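Putative uncharacterized protein (PDB 3FYM) is of unknown function but is a putative membrane protein that probably binds DNA through its N-terminal soluble helix-turn-helix domain. Local coordinates at residues 9-14 / 61-66; 53-58 / 67-72. One frame throughout, in Å; residues are numbered along the deposited sequence. Where two conformers were deposited one is given.

Contact 1: residues 9-14 / 61-66; sequences KGRRER and VNIEPN
The helical segment 9-14 faces the turn at 61-63, where the chain leaves helix 50-60; Arg11 and Val61 meet there, and no backbone bond joins the two segments. Arg11 NE gives a hydrogen bond to Val61 O at 2.8 Å, with an N-H...O angle of 151°. The donor lies in the carbonyl plane, while the oxygen is tilted somewhat out of the guanidinium plane. Arg11 NH2 adds a weak bond to Val61 O at 3.4 Å. With chi1 at 177°, Arg11 extends away from its own N, which sets its CG against Val61 CG2 at 3.7 Å. The bend at chi2 (62°) then turns CD and NE toward the carbonyl. That carbonyl is presented by a Schellman motif that ends helix 50-60. Asn62, with positive phi, is its C-prime residue, and Ile63 N returns to Ala58 O. The turn links helices 50-60 and 65-71, within the range of the helix-turn-helix family, and is tied here to the first helix, 4-14. Asn62 CB lies 4.1 Å from Arg11 NH2. Ile63 CD1, at the end of its chain, reaches Arg11 CB at 3.7 Å, so the aliphatic base of the arginine lies against both Val61 and Ile63. Farther along, Glu64 caps helix 65-71: Glu64 OE1 accepts from Asn66 N at 2.9 Å, and OE2 accepts from Gln67 N.

Contact 2: residues 53-58 / 67-72; sequences FIRKYA and QLIQAH
Ile54 meets both Leu68 and Ile69 through one methyl, CG2. That methyl lies 4.0 Å from Leu68 CD2 and 4.0 Å from Ile69 CG1. The Ile54 and Leu68 side chains cross at about a right angle. One turn further along helix 50-60, Ala58 CB touches the same Leu68 CD2 at 4.2 Å. The leucine methyl thus rests against two residues four apart on one helix face. At the outer side of the contact, Ile69 CD1 lies over one face of the Arg55 guanidinium, 3.6 Å from NH1. These two side chains also cross at about a right angle. Arg55 leaves its helix with CG anti to the backbone N, and a bend at chi3 (-59°) brings the guanidinium round over Ile69.

The polar atoms of Arg55 are held by other partners. NH1 forms a salt bridge with Glu51, and NH2 bonds to Asn66 OD1 at the start of helix 65-71. Together they probably hold the guanidinium plane on which Ile69 rests. The two helix segments run at 132° to each other, with axes 10.6 Å apart at closest approach. Around them, Phe41, Ile76 and Ile36 pack on Ile54, and Leu8 of helix 4-14 packs on Leu68. Helix 65-71 is thereby joined to the core of the helical domain.

No hydrogen bond crosses between the two segments. Ile54, Ala58 and Leu68 are buried, so apolar packing holds the centre, while at its margin the arginine offers a flat face to a methyl and its NH1 and NH2 bond to Glu51 and Asn66.

From the N terminus, helix 4-14 supplies the first segment of contact 1. The chain then passes through helices 19-26 and 30-37 to helix 50-60, which carries the first segment of contact 2. Contact 1 closes its long loop of 46 residues at 61-66. Contact 2 closes a short one of eight residues at 67-72. The segments alternate, so the two contacts cross. Their centres lie about 9 Å apart. Contact 1 ties helix 4-14 to the turn after helix 50-60, and contact 2 ties helix 50-60 to helix 65-71. Segment 61-66 runs straight into 67-72, so helix 65-71 is shared by both contacts.

Contact 1: residues 9-14 / 61-66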
loop_
_atom_site.group_PDB
_atom_site.type_symbol
_atom_site.label_atom_id
_atom_site.label_comp_id
_atom_site.label_asym_id
_atom_site.label_seq_id
_atom_site.Cartn_x
_atom_site.Cartn_y
_atom_site.Cartn_z
ATOM N N LYS A 9 3.027 6.872 2.094
ATOM C CA LYS A 9 4.093 7.209 3.073
ATOM C C LYS A 9 3.946 8.637 3.548
ATOM O O LYS A 9 4.135 8.920 4.726
ATOM C CB LYS A 9 5.457 6.954 2.469
ATOM C CG LYS A 9 6.629 7.165 3.428
ATOM C CD LYS A 9 7.958 6.855 2.806
ATOM C CE LYS A 9 9.109 6.945 3.781
ATOM N NZ LYS A 9 10.359 6.508 3.122
ATOM N N GLY A 10 3.679 9.565 2.640
ATOM C CA GLY A 10 3.527 10.940 2.993
ATOM C C GLY A 10 2.445 11.105 4.036
ATOM O O GLY A 10 2.563 11.840 5.038
ATOM N N ARG A 11 1.285 10.470 3.822
ATOM C CA ARG A 11 0.208 10.512 4.756
ATOM C C ARG A 11 0.583 9.899 6.104
ATOM O O ARG A 11 0.283 10.476 7.155
ATOM C CB ARG A 11 -1.020 9.814 4.189
ATOM C CG ARG A 11 -2.204 9.725 5.129
ATOM C CD ARG A 11 -2.759 11.063 5.544
ATOM N NE ARG A 11 -3.929 10.818 6.427
ATOM C CZ ARG A 11 -4.673 11.743 7.018
ATOM N NH1 ARG A 11 -4.355 13.024 6.831
ATOM N NH2 ARG A 11 -5.683 11.388 7.800
ATOM N N ARG A 12 1.239 8.752 6.081
ATOM C CA ARG A 12 1.706 8.124 7.303
ATOM C C ARG A 12 2.592 9.100 8.090
ATOM O O ARG A 12 2.437 9.239 9.301
ATOM C CB ARG A 12 2.476 6.840 6.995
ATOM C CG ARG A 12 2.992 6.160 8.279
ATOM C CD ARG A 12 3.798 4.921 7.953
ATOM N NE ARG A 12 4.992 4.983 7.206
ATOM C CZ ARG A 12 6.187 5.448 7.597
ATOM N NH1 ARG A 12 7.226 5.327 6.762
ATOM N NH2 ARG A 12 6.318 5.989 8.789
ATOM N N GLU A 13 3.484 9.785 7.379
ATOM C CA GLU A 13 4.431 10.680 8.047
ATOM C C GLU A 13 3.677 11.890 8.578
ATOM O O GLU A 13 3.991 12.312 9.698
ATOM C CB GLU A 13 5.556 11.017 7.124
ATOM C CG GLU A 13 6.504 9.883 6.788
ATOM C CD GLU A 13 7.637 10.321 5.896
ATOM O OE1 GLU A 13 7.363 10.606 4.718
ATOM O OE2 GLU A 13 8.769 10.326 6.392
ATOM N N ARG A 14 2.735 12.431 7.831
ATOM C CA ARG A 14 1.915 13.565 8.347
ATOM C C ARG A 14 1.115 13.206 9.568
ATOM O O ARG A 14 0.924 14.090 10.424
ATOM C CB ARG A 14 0.934 14.021 7.273
ATOM C CG ARG A 14 1.724 14.724 6.176
ATOM C CD ARG A 14 0.761 15.382 5.221
ATOM N NE ARG A 14 -0.191 14.557 4.498
ATOM C CZ ARG A 14 0.090 13.903 3.367
ATOM N NH1 ARG A 14 -0.914 13.240 2.879
ATOM N NH2 ARG A 14 1.279 13.933 2.787
ATOM N N VAL A 61 -5.077 4.884 7.243
ATOM C CA VAL A 61 -4.624 6.240 7.252
ATOM C C VAL A 61 -5.655 7.223 6.651
ATOM O O VAL A 61 -5.347 8.375 6.361
ATOM C CB VAL A 61 -3.245 6.435 6.613
ATOM C CG1 VAL A 61 -2.226 5.605 7.379
ATOM C CG2 VAL A 61 -3.214 6.114 5.131
ATOM N N ASN A 62 -6.897 6.793 6.453
ATOM C CA ASN A 62 -8.029 7.606 5.977
ATOM C C ASN A 62 -7.698 8.329 4.665
ATOM O O ASN A 62 -7.889 9.521 4.365
ATOM C CB ASN A 62 -8.592 8.521 7.087
ATOM C CG ASN A 62 -9.332 7.773 8.193
ATOM O OD1 ASN A 62 -10.539 7.366 8.075
ATOM N ND2 ASN A 62 -8.635 7.638 9.310
ATOM N N ILE A 63 -7.257 7.429 3.772
ATOM C CA ILE A 63 -7.266 7.717 2.370
ATOM C C ILE A 63 -8.305 6.815 1.710
ATOM O O ILE A 63 -8.249 5.598 1.875
ATOM C CB ILE A 63 -5.878 7.525 1.723
ATOM C CG1 ILE A 63 -4.864 8.546 2.258
ATOM C CG2 ILE A 63 -5.955 7.614 0.205
ATOM C CD1 ILE A 63 -3.444 8.271 1.802
ATOM N N GLU A 64 -9.248 7.395 0.953
ATOM C CA GLU A 64 -10.261 6.608 0.266
ATOM C C GLU A 64 -9.543 5.678 -0.739
ATOM O O GLU A 64 -8.878 6.176 -1.653
ATOM C CB GLU A 64 -11.289 7.504 -0.393
ATOM C CG GLU A 64 -12.576 6.768 -0.767
ATOM C CD GLU A 64 -12.444 5.803 -1.968
ATOM O OE1 GLU A 64 -12.620 4.572 -1.866
ATOM O OE2 GLU A 64 -11.977 6.218 -2.996
ATOM N N PRO A 65 -9.713 4.376 -0.613
ATOM C CA PRO A 65 -8.835 3.491 -1.417
ATOM C C PRO A 65 -9.154 3.414 -2.872
ATOM O O PRO A 65 -8.228 3.362 -3.686
ATOM C CB PRO A 65 -8.996 2.132 -0.714
ATOM C CG PRO A 65 -10.309 2.220 -0.092
ATOM C CD PRO A 65 -10.405 3.624 0.440
ATOM N N ASN A 66 -10.420 3.303 -3.271
ATOM C CA ASN A 66 -10.707 3.091 -4.675
ATOM C C ASN A 66 -10.176 4.226 -5.554
ATOM O O ASN A 66 -9.641 3.980 -6.626
ATOM C CB ASN A 66 -12.191 2.907 -4.937
ATOM C CG ASN A 66 -12.742 1.601 -4.445
ATOM O OD1 ASN A 66 -12.015 0.645 -4.129
ATOM N ND2 ASN A 66 -14.057 1.542 -4.412
#

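Contact 2: residues 53-58 / 67-72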
loop_
_atom_site.group_PDB
_atom_site.type_symbol
_atom_site.label_atom_id
_atom_site.label_comp_id
_atom_site.label_asym_id
_atom_site.label_seq_id
_atom_site.Cartn_x
_atom_site.Cartn_y
_atom_site.Cartn_z
ATOM N N PHE A 53 -3.136 -4.872 -0.208
ATOM C CA PHE A 53 -2.245 -4.224 0.768
ATOM C C PHE A 53 -2.417 -2.709 0.733
ATOM O O PHE A 53 -2.484 -2.050 1.787
ATOM C CB PHE A 53 -0.804 -4.585 0.541
ATOM C CG PHE A 53 -0.398 -5.986 0.823
ATOM C CD1 PHE A 53 0.749 -6.513 0.281
ATOM C CD2 PHE A 53 -1.105 -6.801 1.654
ATOM C CE1 PHE A 53 1.232 -7.756 0.619
ATOM C CE2 PHE A 53 -0.616 -8.068 1.995
ATOM C CZ PHE A 53 0.537 -8.542 1.459
ATOM N N ILE A 54 -2.416 -2.131 -0.470
ATOM C CA ILE A 54 -2.639 -0.680 -0.603
ATOM C C ILE A 54 -3.958 -0.296 0.032
ATOM O O ILE A 54 -4.050 0.726 0.708
ATOM C CB ILE A 54 -2.565 -0.283 -2.088
ATOM C CG1 ILE A 54 -1.119 -0.339 -2.605
ATOM C CG2 ILE A 54 -3.145 1.108 -2.327
ATOM C CD1 ILE A 54 -1.010 -0.314 -4.105
ATOM N N ARG A 55 -4.996 -1.069 -0.216
ATOM C CA ARG A 55 -6.327 -0.791 0.317
ATOM C C ARG A 55 -6.339 -0.776 1.843
ATOM O O ARG A 55 -6.930 0.122 2.460
ATOM C CB ARG A 55 -7.312 -1.823 -0.224
ATOM C CG ARG A 55 -8.714 -1.704 0.214
ATOM C CD ARG A 55 -9.622 -2.744 -0.460
ATOM N NE ARG A 55 -9.570 -2.578 -1.937
ATOM C CZ ARG A 55 -10.241 -1.627 -2.584
ATOM N NH1 ARG A 55 -10.092 -1.521 -3.866
ATOM N NH2 ARG A 55 -11.033 -0.804 -1.942
ATOM N N LYS A 56 -5.694 -1.759 2.457
ATOM C CA LYS A 56 -5.694 -1.806 3.907
ATOM C C LYS A 56 -4.896 -0.646 4.483
ATOM O O LYS A 56 -5.302 -0.025 5.465
ATOM C CB LYS A 56 -5.149 -3.161 4.357
ATOM C CG LYS A 56 -5.236 -3.330 5.858
ATOM C CD LYS A 56 -6.647 -3.227 6.401
ATOM C CE LYS A 56 -6.726 -3.492 7.891
ATOM N NZ LYS A 56 -8.157 -3.632 8.297
ATOM N N TYR A 57 -3.725 -0.359 3.899
ATOM C CA TYR A 57 -2.927 0.797 4.301
ATOM C C TYR A 57 -3.779 2.052 4.223
ATOM O O TYR A 57 -3.909 2.822 5.190
ATOM C CB TYR A 57 -1.657 0.795 3.477
ATOM C CG TYR A 57 -0.560 1.752 3.791
ATOM C CD1 TYR A 57 -0.728 3.005 4.383
ATOM C CD2 TYR A 57 0.743 1.429 3.437
ATOM C CE1 TYR A 57 0.280 3.855 4.628
ATOM C CE2 TYR A 57 1.811 2.291 3.673
ATOM C CZ TYR A 57 1.591 3.506 4.257
ATOM O OH TYR A 57 2.564 4.394 4.537
ATOM N N ALA A 58 -4.328 2.306 3.029
ATOM C CA ALA A 58 -5.127 3.512 2.792
ATOM C C ALA A 58 -6.219 3.648 3.825
ATOM O O ALA A 58 -6.471 4.710 4.387
ATOM C CB ALA A 58 -5.677 3.507 1.377
ATOM N N GLN A 67 -10.349 5.458 -5.094
ATOM C CA GLN A 67 -9.922 6.548 -5.982
ATOM C C GLN A 67 -8.407 6.707 -5.930
ATOM O O GLN A 67 -7.832 7.129 -6.904
ATOM C CB GLN A 67 -10.673 7.838 -5.864
ATOM C CG GLN A 67 -10.240 8.547 -4.635
ATOM C CD GLN A 67 -11.114 9.740 -4.182
ATOM O OE1 GLN A 67 -12.204 9.972 -4.724
ATOM N NE2 GLN A 67 -10.739 10.428 -3.144
ATOM N N LEU A 68 -7.714 6.335 -4.821
ATOM C CA LEU A 68 -6.242 6.295 -4.828
ATOM C C LEU A 68 -5.762 5.285 -5.847
ATOM O O LEU A 68 -4.863 5.576 -6.649
ATOM C CB LEU A 68 -5.756 5.923 -3.426
ATOM C CG LEU A 68 -4.226 5.809 -3.286
ATOM C CD1 LEU A 68 -3.576 7.197 -3.334
ATOM C CD2 LEU A 68 -3.810 5.049 -2.020
ATOM N N ILE A 69 -6.314 4.078 -5.793
ATOM C CA ILE A 69 -5.925 3.009 -6.717
ATOM C C ILE A 69 -6.160 3.446 -8.162
ATOM O O ILE A 69 -5.309 3.276 -9.025
ATOM C CB ILE A 69 -6.619 1.698 -6.317
ATOM C CG1 ILE A 69 -6.090 1.205 -4.963
ATOM C CG2 ILE A 69 -6.496 0.645 -7.410
ATOM C CD1 ILE A 69 -7.039 0.312 -4.221
ATOM N N GLN A 70 -7.337 4.037 -8.416
ATOM C CA GLN A 70 -7.665 4.517 -9.758
ATOM C C GLN A 70 -6.666 5.570 -10.253
ATOM O O GLN A 70 -6.285 5.566 -11.395
ATOM C CB GLN A 70 -9.088 5.106 -9.700
ATOM C CG GLN A 70 -9.574 5.671 -10.978
ATOM C CD GLN A 70 -10.985 6.201 -10.808
ATOM O OE1 GLN A 70 -12.023 5.780 -11.395
ATOM N NE2 GLN A 70 -10.999 7.223 -10.023
ATOM N N ALA A 71 -6.242 6.468 -9.371
ATOM C CA ALA A 71 -5.316 7.535 -9.764
ATOM C C ALA A 71 -3.917 6.998 -10.056
ATOM O O ALA A 71 -3.091 7.698 -10.624
ATOM C CB ALA A 71 -5.236 8.578 -8.649
ATOM N N HIS A 72 -3.597 5.820 -9.592
ATOM C CA HIS A 72 -2.291 5.241 -9.716
ATOM C C HIS A 72 -2.311 3.867 -10.393
ATOM O O HIS A 72 -1.361 3.092 -10.244
ATOM C CB HIS A 72 -1.620 5.117 -8.328
ATOM C CG HIS A 72 -1.379 6.423 -7.654
ATOM N ND1 HIS A 72 -0.266 7.192 -7.920
ATOM C CD2 HIS A 72 -2.128 7.119 -6.786
ATOM C CE1 HIS A 72 -0.348 8.303 -7.195
ATOM N NE2 HIS A 72 -1.456 8.289 -6.508
#